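Long-range contacts in acyltransferase (Actinoplanes teichomyceticus, PDB 4Q38), which transfers long acyl chains from acyl-CoA donors to the amino sugar of teicoplanin-type glycopeptide antibiotics: residues T31-E37 and R109-P113; P66-E72 and V162-R166; V134-R138 and G151-L155. One frame throughout, in Å; residues are numbered along the deposited sequence.

Contact 1: residues T31-E37 and R109-P113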
ATOM      1  N   THR A  31      16.100  13.100  -7.143  1.00 44.36           N
ATOM      2  CA  THR A  31      14.688  13.495  -7.110  1.00 42.34           C
ATOM      3  C   THR A  31      14.387  14.692  -8.019  1.00 42.01           C
ATOM      4  O   THR A  31      13.221  15.040  -8.225  1.00 42.01           O
ATOM      5  CB  THR A  31      14.173  13.776  -5.668  1.00 41.00           C
ATOM      6  OG1 THR A  31      14.772  14.972  -5.152  1.00 40.66           O
ATOM      7  CG2 THR A  31      14.470  12.605  -4.736  1.00 40.32           C
ATOM      8  N   ALA A  32      15.437  15.306  -8.567  1.00 41.01           N
ATOM      9  CA  ALA A  32      15.303  16.489  -9.423  1.00 40.81           C
ATOM     10  C   ALA A  32      14.349  16.300 -10.609  1.00 39.57           C
ATOM     11  O   ALA A  32      13.529  17.181 -10.897  1.00 39.92           O
ATOM     12  CB  ALA A  32      16.674  16.966  -9.903  1.00 41.38           C
ATOM     13  N   ALA A  33      14.466  15.162 -11.294  1.00 39.05           N
ATOM     14  CA  ALA A  33      13.606  14.851 -12.443  1.00 38.98           C
ATOM     15  C   ALA A  33      12.130  14.846 -12.047  1.00 38.15           C
ATOM     16  O   ALA A  33      11.291  15.435 -12.731  1.00 38.49           O
ATOM     17  CB  ALA A  33      13.999  13.511 -13.060  1.00 39.50           C
ATOM     18  N   TRP A  34      11.828  14.185 -10.929  1.00 38.52           N
ATOM     19  CA  TRP A  34      10.471  14.150 -10.375  1.00 36.84           C
ATOM     20  C   TRP A  34       9.969  15.538 -10.082  1.00 35.75           C
ATOM     21  O   TRP A  34       8.847  15.903 -10.445  1.00 34.89           O
ATOM     22  CB  TRP A  34      10.461  13.283  -9.116  1.00 36.01           C
ATOM     23  CG  TRP A  34       9.165  13.283  -8.336  1.00 35.08           C
ATOM     24  CD1 TRP A  34       8.950  13.772  -7.047  1.00 35.59           C
ATOM     25  CD2 TRP A  34       7.866  12.747  -8.763  1.00 35.99           C
ATOM     26  NE1 TRP A  34       7.647  13.587  -6.662  1.00 33.88           N
ATOM     27  CE2 TRP A  34       6.940  12.976  -7.641  1.00 34.96           C
ATOM     28  CE3 TRP A  34       7.389  12.125  -9.921  1.00 35.71           C
ATOM     29  CZ2 TRP A  34       5.607  12.596  -7.699  1.00 35.07           C
ATOM     30  CZ3 TRP A  34       6.038  11.743  -9.962  1.00 36.90           C
ATOM     31  CH2 TRP A  34       5.171  11.977  -8.878  1.00 35.07           C
ATOM     32  N   LEU A  35      10.810  16.334  -9.437  1.00 36.96           N
ATOM     33  CA  LEU A  35      10.436  17.686  -9.030  1.00 37.21           C
ATOM     34  C   LEU A  35      10.237  18.622 -10.221  1.00 38.37           C
ATOM     35  O   LEU A  35       9.348  19.480 -10.203  1.00 40.44           O
ATOM     36  CB  LEU A  35      11.465  18.236  -8.043  1.00 36.50           C
ATOM     37  CG  LEU A  35      11.483  17.491  -6.704  1.00 35.93           C
ATOM     38  CD1 LEU A  35      12.699  17.884  -5.880  1.00 37.78           C
ATOM     39  CD2 LEU A  35      10.206  17.746  -5.924  1.00 37.26           C
ATOM     40  N   THR A  36      11.043  18.433 -11.265  1.00 39.56           N
ATOM     41  CA  THR A  36      10.839  19.147 -12.530  1.00 40.94           C
ATOM     42  C   THR A  36       9.491  18.762 -13.129  1.00 39.21           C
ATOM     43  O   THR A  36       8.721  19.625 -13.560  1.00 39.95           O
ATOM     44  CB  THR A  36      11.975  18.844 -13.530  1.00 41.82           C
ATOM     45  OG1 THR A  36      13.214  19.274 -12.962  1.00 43.17           O
ATOM     46  CG2 THR A  36      11.762  19.562 -14.863  1.00 41.01           C
ATOM     47  N   GLU A  37       9.202  17.465 -13.133  1.00 40.48           N
ATOM     48  CA  GLU A  37       7.921  16.986 -13.642  1.00 40.20           C
ATOM     49  C   GLU A  37       6.766  17.617 -12.867  1.00 38.39           C
ATOM     50  O   GLU A  37       5.782  18.051 -13.464  1.00 37.58           O
ATOM     51  CB  GLU A  37       7.841  15.457 -13.602  1.00 41.77           C
ATOM     52  CG  GLU A  37       6.616  14.894 -14.315  1.00 43.87           C
ATOM     53  CD  GLU A  37       6.481  13.388 -14.193  1.00 44.90           C
ATOM     54  OE1 GLU A  37       7.439  12.718 -13.748  1.00 46.59           O
ATOM     55  OE2 GLU A  37       5.404  12.871 -14.555  1.00 46.55           O
ATOM     56  N   ARG A 109       3.479   6.242  -8.711  1.00 29.20           N
ATOM     57  CA  ARG A 109       4.489   7.194  -8.239  1.00 30.30           C
ATOM     58  C   ARG A 109       3.916   8.140  -7.178  1.00 28.51           C
ATOM     59  O   ARG A 109       3.182   9.071  -7.490  1.00 30.65           O
ATOM     60  CB  ARG A 109       5.122   7.933  -9.426  1.00 31.58           C
ATOM     61  CG  ARG A 109       5.853   6.992 -10.385  1.00 35.03           C
ATOM     62  CD  ARG A 109       6.703   7.744 -11.402  1.00 36.34           C
ATOM     63  NE  ARG A 109       5.878   8.483 -12.353  1.00 39.21           N
ATOM     64  CZ  ARG A 109       6.251   9.602 -12.974  1.00 40.77           C
ATOM     65  NH1 ARG A 109       7.454  10.132 -12.759  1.00 40.03           N
ATOM     66  NH2 ARG A 109       5.415  10.192 -13.818  1.00 40.32           N
ATOM     67  N   GLY A 110       4.225   7.866  -5.915  1.00 29.04           N
ATOM     68  CA  GLY A 110       3.712   8.688  -4.807  1.00 28.87           C
ATOM     69  C   GLY A 110       4.658   9.808  -4.409  1.00 30.31           C
ATOM     70  O   GLY A 110       4.309  10.670  -3.594  1.00 29.12           O
ATOM     71  N   GLY A 111       5.860   9.792  -4.981  1.00 29.33           N
ATOM     72  CA  GLY A 111       6.898  10.754  -4.616  1.00 29.72           C
ATOM     73  C   GLY A 111       7.807  10.200  -3.534  1.00 29.85           C
ATOM     74  O   GLY A 111       7.482   9.193  -2.903  1.00 29.91           O
ATOM     75  N   PRO A 112       8.963  10.855  -3.307  1.00 29.68           N
ATOM     76  CA  PRO A 112       9.923  10.366  -2.322  1.00 29.78           C
ATOM     77  C   PRO A 112       9.472  10.620  -0.879  1.00 28.92           C
ATOM     78  O   PRO A 112       8.639  11.499  -0.638  1.00 29.93           O
ATOM     79  CB  PRO A 112      11.173  11.200  -2.620  1.00 30.50           C
ATOM     80  CG  PRO A 112      10.623  12.484  -3.144  1.00 30.16           C
ATOM     81  CD  PRO A 112       9.441  12.072  -3.983  1.00 29.86           C
ATOM     82  N   PRO A 113      10.020   9.854   0.075  1.00 29.50           N
ATOM     83  CA  PRO A 113       9.831  10.197   1.486  1.00 30.40           C
ATOM     84  C   PRO A 113      10.620  11.486   1.811  1.00 31.43           C
ATOM     85  O   PRO A 113      11.633  11.761   1.164  1.00 30.28           O
ATOM     86  CB  PRO A 113      10.441   8.996   2.211  1.00 30.40           C
ATOM     87  CG  PRO A 113      11.464   8.464   1.266  1.00 30.92           C
ATOM     88  CD  PRO A 113      10.889   8.670  -0.102  1.00 29.58           C
TER
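How a loop without regular structure can be held against a helix is illustrated by residues 109-113, which lie along the face of helix 32-41 that carries Trp-34 and Glu-37. The CA-to-CB bonds of these two residues, one turn apart, point toward the loop, and with chi1 t in both the indole and the carboxylate come to lie against residues 109-112. Glu-37 stays t at chi2, and its carboxylate meets the guanidinium of Arg-109 in a two-pronged salt bridge: Arg-109 NH1 to Glu-37 OE1 and Arg-109 NH2 to Glu-37 OE2 are both 2.8 Å. Arg-109, m at chi1, t at chi2 and m at chi3, curls so that one guanidinium face lies against the indole edge, with Arg-109 NH1 3.5 Å from Trp-34 CE3. The carboxylate is then left to approach the guanidinium near its plane.

Farther along the ring, Trp-34 NE1 is 3.6 Å from Gly-111 CA, and Trp-34 CD1 is 3.5 Å from Pro-112 CD. A side chain on Gly-111 would crowd the indole and, at its positive phi of 93°, also the preceding carbonyl. Thr-31, p at chi1, offers its methyl to the proline (Thr-31 CG2 to Pro-112 CB, 4.2 Å), whereas its hydroxyl bonds to the carbonyl of Glu-28.

Glu-37 is shared with Arg-99, and Arg-109 NE also binds a sulfate, probably from the crystallisation liquor. The chemistry thus divides in two: apolar packing on the indole fits the loop by shape, while a bidentate ion pair at the surface fixes Arg-109 by charge and direction.

Contact 2: residues P66-E72 and V162-R166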
ATOM      1  N   PRO A  66      -4.424   5.155  14.260  1.00 28.91           N
ATOM      2  CA  PRO A  66      -4.479   5.087  15.730  1.00 29.86           C
ATOM      3  C   PRO A  66      -4.524   6.488  16.357  1.00 31.95           C
ATOM      4  O   PRO A  66      -3.969   7.441  15.792  1.00 30.14           O
ATOM      5  CB  PRO A  66      -3.185   4.358  16.098  1.00 30.56           C
ATOM      6  CG  PRO A  66      -2.861   3.539  14.879  1.00 29.84           C
ATOM      7  CD  PRO A  66      -3.264   4.420  13.723  1.00 28.92           C
ATOM      8  N   GLU A  67      -5.194   6.602  17.503  1.00 33.30           N
ATOM      9  CA  GLU A  67      -5.413   7.894  18.164  1.00 35.86           C
ATOM     10  C   GLU A  67      -4.121   8.666  18.369  1.00 33.81           C
ATOM     11  O   GLU A  67      -4.080   9.866  18.116  1.00 34.11           O
ATOM     12  CB  GLU A  67      -6.151   7.727  19.507  1.00 38.89           C
ATOM     13  CG  GLU A  67      -7.566   7.160  19.391  1.00 43.47           C
ATOM     14  CD  GLU A  67      -8.506   8.029  18.558  1.00 46.01           C
ATOM     15  OE1 GLU A  67      -9.234   7.471  17.706  1.00 46.15           O
ATOM     16  OE2 GLU A  67      -8.529   9.268  18.752  1.00 49.83           O
ATOM     17  N   LEU A  68      -3.071   7.975  18.813  1.00 34.60           N
ATOM     18  CA  LEU A  68      -1.778   8.613  19.076  1.00 34.47           C
ATOM     19  C   LEU A  68      -1.232   9.343  17.843  1.00 34.73           C
ATOM     20  O   LEU A  68      -0.893  10.537  17.911  1.00 32.10           O
ATOM     21  CB  LEU A  68      -0.756   7.590  19.580  1.00 36.70           C
ATOM     22  CG  LEU A  68       0.679   8.084  19.805  1.00 39.64           C
ATOM     23  CD1 LEU A  68       0.733   9.131  20.916  1.00 42.01           C
ATOM     24  CD2 LEU A  68       1.604   6.916  20.113  1.00 40.87           C
ATOM     25  N   ASP A  69      -1.152   8.620  16.724  1.00 31.48           N
ATOM     26  CA  ASP A  69      -0.671   9.203  15.468  1.00 30.57           C
ATOM     27  C   ASP A  69      -1.570  10.327  14.973  1.00 28.41           C
ATOM     28  O   ASP A  69      -1.072  11.355  14.533  1.00 29.03           O
ATOM     29  CB  ASP A  69      -0.532   8.134  14.376  1.00 30.50           C
ATOM     30  CG  ASP A  69       0.291   6.954  14.828  1.00 31.17           C
ATOM     31  OD1 ASP A  69      -0.283   6.068  15.470  1.00 32.05           O
ATOM     32  OD2 ASP A  69       1.502   6.907  14.545  1.00 31.20           O
ATOM     33  N   ALA A  70      -2.885  10.115  15.035  1.00 28.98           N
ATOM     34  CA  ALA A  70      -3.862  11.099  14.559  1.00 31.43           C
ATOM     35  C   ALA A  70      -3.716  12.449  15.275  1.00 32.65           C
ATOM     36  O   ALA A  70      -3.727  13.508  14.627  1.00 31.59           O
ATOM     37  CB  ALA A  70      -5.279  10.560  14.699  1.00 31.78           C
ATOM     38  N   GLU A  71      -3.561  12.400  16.600  1.00 33.67           N
ATOM     39  CA  GLU A  71      -3.281  13.602  17.401  1.00 36.46           C
ATOM     40  C   GLU A  71      -2.074  14.326  16.848  1.00 32.89           C
ATOM     41  O   GLU A  71      -2.111  15.538  16.629  1.00 32.40           O
ATOM     42  CB  GLU A  71      -2.968  13.241  18.853  1.00 39.07           C
ATOM     43  CG  GLU A  71      -4.161  12.915  19.723  1.00 47.43           C
ATOM     44  CD  GLU A  71      -3.737  12.423  21.096  1.00 51.80           C
ATOM     45  OE1 GLU A  71      -3.168  13.230  21.864  1.00 57.88           O
ATOM     46  OE2 GLU A  71      -3.962  11.230  21.399  1.00 52.75           O
ATOM     47  N   GLU A  72      -0.998  13.572  16.637  1.00 33.03           N
ATOM     48  CA  GLU A  72       0.257  14.129  16.150  1.00 30.74           C
ATOM     49  C   GLU A  72       0.116  14.694  14.740  1.00 30.62           C
ATOM     50  O   GLU A  72       0.680  15.752  14.416  1.00 29.46           O
ATOM     51  CB  GLU A  72       1.371  13.077  16.205  1.00 32.17           C
ATOM     52  CG  GLU A  72       1.743  12.656  17.625  1.00 33.48           C
ATOM     53  CD  GLU A  72       2.821  11.583  17.680  1.00 34.05           C
ATOM     54  OE1 GLU A  72       3.296  11.121  16.615  1.00 34.49           O
ATOM     55  OE2 GLU A  72       3.202  11.205  18.806  1.00 33.73           O
ATOM     56  N   VAL A 162       0.093   3.571   8.669  1.00 24.54           N
ATOM     57  CA  VAL A 162       0.594   4.464   9.715  1.00 24.77           C
ATOM     58  C   VAL A 162       1.094   3.633  10.922  1.00 26.36           C
ATOM     59  O   VAL A 162       2.225   3.818  11.382  1.00 24.36           O
ATOM     60  CB  VAL A 162      -0.476   5.498  10.121  1.00 24.30           C
ATOM     61  CG1 VAL A 162       0.008   6.345  11.290  1.00 25.48           C
ATOM     62  CG2 VAL A 162      -0.805   6.392   8.934  1.00 23.95           C
ATOM     63  N   ALA A 163       0.261   2.710  11.406  1.00 26.75           N
ATOM     64  CA  ALA A 163       0.633   1.824  12.530  1.00 27.99           C
ATOM     65  C   ALA A 163       1.901   1.025  12.240  1.00 28.19           C
ATOM     66  O   ALA A 163       2.777   0.901  13.105  1.00 28.69           O
ATOM     67  CB  ALA A 163      -0.512   0.886  12.884  1.00 28.86           C
ATOM     68  N   ILE A 164       2.003   0.504  11.017  1.00 27.01           N
ATOM     69  CA  ILE A 164       3.198  -0.217  10.565  1.00 26.77           C
ATOM     70  C   ILE A 164       4.446   0.654  10.643  1.00 26.89           C
ATOM     71  O   ILE A 164       5.490   0.194  11.093  1.00 26.11           O
ATOM     72  CB  ILE A 164       3.014  -0.781   9.134  1.00 26.81           C
ATOM     73  CG1 ILE A 164       2.126  -2.044   9.167  1.00 26.75           C
ATOM     74  CG2 ILE A 164       4.361  -1.058   8.465  1.00 26.71           C
ATOM     75  CD1 ILE A 164       1.507  -2.380   7.819  1.00 28.06           C
ATOM     76  N   HIS A 165       4.355   1.906  10.197  1.00 26.57           N
ATOM     77  CA  HIS A 165       5.524   2.786  10.284  1.00 26.92           C
ATOM     78  C   HIS A 165       6.056   2.850  11.690  1.00 26.98           C
ATOM     79  O   HIS A 165       7.267   2.698  11.914  1.00 28.87           O
ATOM     80  CB  HIS A 165       5.230   4.193   9.757  1.00 26.04           C
ATOM     81  CG  HIS A 165       6.443   5.096   9.757  1.00 25.82           C
ATOM     82  ND1 HIS A 165       6.936   5.638  10.884  1.00 24.99           N
ATOM     83  CD2 HIS A 165       7.271   5.516   8.723  1.00 24.78           C
ATOM     84  CE1 HIS A 165       8.022   6.372  10.592  1.00 25.35           C
ATOM     85  NE2 HIS A 165       8.224   6.304   9.270  1.00 25.87           N
ATOM     86  N   ARG A 166       5.157   3.042  12.652  1.00 27.90           N
ATOM     87  CA  ARG A 166       5.547   3.217  14.048  1.00 28.64           C
ATOM     88  C   ARG A 166       6.112   1.931  14.644  1.00 30.45           C
ATOM     89  O   ARG A 166       7.087   1.971  15.393  1.00 29.16           O
ATOM     90  CB  ARG A 166       4.376   3.733  14.882  1.00 28.34           C
ATOM     91  CG  ARG A 166       4.710   3.999  16.347  1.00 30.72           C
ATOM     92  CD  ARG A 166       3.519   4.581  17.097  1.00 30.90           C
ATOM     93  NE  ARG A 166       3.146   5.906  16.594  1.00 31.83           N
ATOM     94  CZ  ARG A 166       3.635   7.060  17.049  1.00 32.94           C
ATOM     95  NH1 ARG A 166       4.544   7.076  18.024  1.00 31.03           N
ATOM     96  NH2 ARG A 166       3.215   8.205  16.519  1.00 31.76           N
TER
HETATM   97  O   HOH W   1       3.123   6.162  12.504  1.00 27.25           O
HETATM   98  O   HOH W   2       4.934   9.498  19.355  1.00 33.50           O
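A salt-bridge network of three residues, Asp-69, Glu-72 and Arg-166, joins two helices of the N-acyltransferase N-terminal domain and exemplifies how one arginine can serve two acids. Arg-166 donates to Asp-69 OD2 from both NE (2.8 Å) and NH2 (2.9 Å), and its NH2 reaches Glu-72 OE1 at 2.9 Å as well. The acids stand three residues apart on helix 67-76, both with chi1 m, and therefore present their carboxylates on the same side; both approach the guanidinium near its plane. One of its faces is taken by Leu-68, whose CD2 lies 3.6 Å from Arg-166 NH1. Water 2 adds an indirect link, donating to Glu-72 OE2 (2.5 Å) and accepting from Arg-166 NH1 (2.8 Å). Glu-72 OE1 is further bonded to the hydroxyl of Tyr-124.

In the fold, this is a nearly perpendicular crossing of two helices: the axes of segments 67-72 and 162-166 make an angle of 96° and come within 10.6 Å. Such a spacing leaves room for long side chains, and Arg-166, extended with chi1 and chi2 both t, fills much of it. Nearer the start of helix 67-76 there is an apolar pair: Pro-66, at the N-cap position, places its CG 4.1 Å from Ala-163 CB, where the CA atoms of these two residues are 6.9 Å apart. Val-162, one turn before Arg-166, packs a methyl on the carboxylate of Asp-69, with Val-162 CG1 3.6 Å from Asp-69 CG, while water 1 lies 2.7 Å from both Asp-69 OD2 and Val-162 O.

Contact 3: residues V134-R138 and G151-L155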
ATOM      1  N   VAL A 134      -8.547  12.494  -0.355  1.00 25.59           N
ATOM      2  CA  VAL A 134      -9.762  11.760  -0.008  1.00 25.28           C
ATOM      3  C   VAL A 134     -11.009  12.283  -0.757  1.00 28.16           C
ATOM      4  O   VAL A 134     -11.766  11.471  -1.310  1.00 26.23           O
ATOM      5  CB  VAL A 134     -10.006  11.695   1.524  1.00 25.44           C
ATOM      6  CG1 VAL A 134     -11.432  11.267   1.847  1.00 25.05           C
ATOM      7  CG2 VAL A 134      -9.007  10.756   2.190  1.00 24.12           C
ATOM      8  N   PRO A 135     -11.230  13.627  -0.780  1.00 27.72           N
ATOM      9  CA  PRO A 135     -12.434  14.104  -1.472  1.00 28.64           C
ATOM     10  C   PRO A 135     -12.463  13.701  -2.948  1.00 27.47           C
ATOM     11  O   PRO A 135     -13.495  13.237  -3.434  1.00 28.43           O
ATOM     12  CB  PRO A 135     -12.352  15.630  -1.327  1.00 29.53           C
ATOM     13  CG  PRO A 135     -11.529  15.853  -0.095  1.00 30.38           C
ATOM     14  CD  PRO A 135     -10.510  14.731  -0.112  1.00 28.43           C
ATOM     15  N   ALA A 136     -11.338  13.850  -3.644  1.00 25.40           N
ATOM     16  CA  ALA A 136     -11.249  13.437  -5.047  1.00 26.61           C
ATOM     17  C   ALA A 136     -11.570  11.945  -5.259  1.00 26.18           C
ATOM     18  O   ALA A 136     -12.381  11.592  -6.123  1.00 25.83           O
ATOM     19  CB  ALA A 136      -9.871  13.762  -5.609  1.00 25.17           C
ATOM     20  N   VAL A 137     -10.950  11.063  -4.477  1.00 26.28           N
ATOM     21  CA  VAL A 137     -11.205   9.626  -4.690  1.00 26.18           C
ATOM     22  C   VAL A 137     -12.633   9.257  -4.290  1.00 26.72           C
ATOM     23  O   VAL A 137     -13.251   8.411  -4.928  1.00 27.13           O
ATOM     24  CB  VAL A 137     -10.132   8.695  -4.054  1.00 26.27           C
ATOM     25  CG1 VAL A 137     -10.197   8.708  -2.522  1.00 26.99           C
ATOM     26  CG2 VAL A 137     -10.267   7.275  -4.604  1.00 24.47           C
ATOM     27  N   ARG A 138     -13.169   9.905  -3.254  1.00 28.42           N
ATOM     28  CA  ARG A 138     -14.553   9.647  -2.840  1.00 28.96           C
ATOM     29  C   ARG A 138     -15.548  10.073  -3.932  1.00 29.44           C
ATOM     30  O   ARG A 138     -16.582   9.420  -4.124  1.00 29.73           O
ATOM     31  CB  ARG A 138     -14.883  10.332  -1.498  1.00 31.67           C
ATOM     32  CG  ARG A 138     -14.215   9.713  -0.271  1.00 31.41           C
ATOM     33  CD  ARG A 138     -14.710   8.302   0.002  1.00 32.93           C
ATOM     34  NE  ARG A 138     -16.128   8.270   0.377  1.00 34.95           N
ATOM     35  CZ  ARG A 138     -17.002   7.348  -0.032  1.00 35.60           C
ATOM     36  NH1 ARG A 138     -16.633   6.365  -0.862  1.00 34.14           N
ATOM     37  NH2 ARG A 138     -18.262   7.418   0.377  1.00 36.06           N
ATOM     38  N   GLY A 151     -15.953   1.889  -0.176  1.00 25.83           N
ATOM     39  CA  GLY A 151     -15.033   3.016  -0.331  1.00 25.40           C
ATOM     40  C   GLY A 151     -14.252   3.283   0.948  1.00 26.30           C
ATOM     41  O   GLY A 151     -13.024   3.376   0.924  1.00 23.67           O
ATOM     42  N   TRP A 152     -14.969   3.403   2.069  1.00 25.86           N
ATOM     43  CA  TRP A 152     -14.317   3.624   3.362  1.00 26.51           C
ATOM     44  C   TRP A 152     -13.467   2.457   3.801  1.00 26.30           C
ATOM     45  O   TRP A 152     -12.324   2.650   4.204  1.00 26.19           O
ATOM     46  CB  TRP A 152     -15.337   4.028   4.437  1.00 26.02           C
ATOM     47  CG  TRP A 152     -15.827   5.442   4.226  1.00 27.29           C
ATOM     48  CD1 TRP A 152     -17.126   5.861   3.936  1.00 28.68           C
ATOM     49  CD2 TRP A 152     -15.025   6.676   4.242  1.00 28.20           C
ATOM     50  NE1 TRP A 152     -17.185   7.229   3.794  1.00 29.56           N
ATOM     51  CE2 TRP A 152     -15.962   7.780   3.957  1.00 28.62           C
ATOM     52  CE3 TRP A 152     -13.676   6.972   4.468  1.00 28.12           C
ATOM     53  CZ2 TRP A 152     -15.545   9.108   3.906  1.00 29.73           C
ATOM     54  CZ3 TRP A 152     -13.268   8.317   4.404  1.00 28.83           C
ATOM     55  CH2 TRP A 152     -14.182   9.358   4.134  1.00 29.36           C
ATOM     56  N   GLU A 153     -13.996   1.240   3.702  1.00 26.01           N
ATOM     57  CA  GLU A 153     -13.227   0.039   4.071  1.00 27.44           C
ATOM     58  C   GLU A 153     -11.882   0.003   3.330  1.00 25.82           C
ATOM     59  O   GLU A 153     -10.847  -0.324   3.909  1.00 24.56           O
ATOM     60  CB  GLU A 153     -14.033  -1.222   3.768  1.00 30.38           C
ATOM     61  CG  GLU A 153     -13.458  -2.518   4.322  1.00 35.11           C
ATOM     62  CD  GLU A 153     -14.280  -3.730   3.902  1.00 38.87           C
ATOM     63  OE1 GLU A 153     -15.519  -3.601   3.812  1.00 39.04           O
ATOM     64  OE2 GLU A 153     -13.691  -4.809   3.649  1.00 39.94           O
ATOM     65  N   THR A 154     -11.913   0.352   2.049  1.00 24.29           N
ATOM     66  CA  THR A 154     -10.698   0.420   1.231  1.00 22.70           C
ATOM     67  C   THR A 154      -9.692   1.438   1.778  1.00 22.35           C
ATOM     68  O   THR A 154      -8.509   1.139   1.933  1.00 21.29           O
ATOM     69  CB  THR A 154     -11.071   0.737  -0.226  1.00 22.78           C
ATOM     70  OG1 THR A 154     -11.931  -0.305  -0.722  1.00 23.01           O
ATOM     71  CG2 THR A 154      -9.815   0.858  -1.108  1.00 23.45           C
ATOM     72  N   LEU A 155     -10.171   2.642   2.081  1.00 22.55           N
ATOM     73  CA  LEU A 155      -9.293   3.727   2.503  1.00 22.88           C
ATOM     74  C   LEU A 155      -8.691   3.550   3.901  1.00 23.28           C
ATOM     75  O   LEU A 155      -7.702   4.207   4.217  1.00 23.38           O
ATOM     76  CB  LEU A 155     -10.019   5.088   2.380  1.00 22.64           C
ATOM     77  CG  LEU A 155     -10.442   5.475   0.954  1.00 23.30           C
ATOM     78  CD1 LEU A 155     -11.223   6.786   0.943  1.00 24.28           C
ATOM     79  CD2 LEU A 155      -9.245   5.563   0.008  1.00 22.65           C
TER
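Arg-138 contributes the largest buried area of this helix pair, followed by Trp-152 and Leu-155, and the three show how a charged residue can be packed into an otherwise apolar interface. With chi1, chi2 and chi3 all m, the arginine folds beneath the indole rather than extending away from its helix. Its CD sits 4.2 Å from the centroid of the six-membered ring of Trp-152, 15° off the normal, a CH-pi contact; its CZ is 4.2 Å from the centroid of the five-membered ring, 27° off the normal, a cation-pi interaction. Aliphatic and charged parts of one side chain thus occupy the same indole face. Leu-155 uses the methylenes too, its CD1 lying 3.9 Å from Arg-138 CD, and that same methyl carbon is 4.1 Å from Val-137 CG1.

The setting is a splayed helical hairpin: helices 125-143 and 148-155 follow each other across a short connection, and the axes of the two segments run at 137° to each other, 11.7 Å apart at closest. The backbones draw closer toward the connection, from 8.4 Å between the CA atoms of Val-134 and Leu-155 to 7.1 Å between those of Arg-138 and Gly-151. At that tighter end Arg-138 NH1 is 3.7 Å from Gly-151 CA, in space that a CB on Gly-151 would invade. The guanidinium also forms a salt bridge with Asp-148 and a hydrogen bond with His-141. At the other end Val-134 CG1 meets Trp-152 CH2 at 4.1 Å. Arg-62, outside the two segments, makes a further cation-pi contact with the indole of Trp-152.

All three contacts belong to the helical N-terminal part of the chain, ahead of the six-stranded sheet of the GNAT-like C-terminal domain. Contacts 1 and 2 interlace in sequence, 31-37, 66-72, 109-113 and 162-166 coming in turn, whereas the local contact 3 falls wholly between the two segments of contact 2. Helices 148-155 and 157-169, used by contacts 3 and 2, are consecutive. The centres lie 25 Å (1 and 2), 24 Å (1 and 3) and 19 Å (2 and 3) apart, and no two contacts touch. They therefore tie separate places of one helical body, each about 13 Å from the bound decanoylated amino sugar at its nearest residue (Gly-110, Ala-163 and Leu-155).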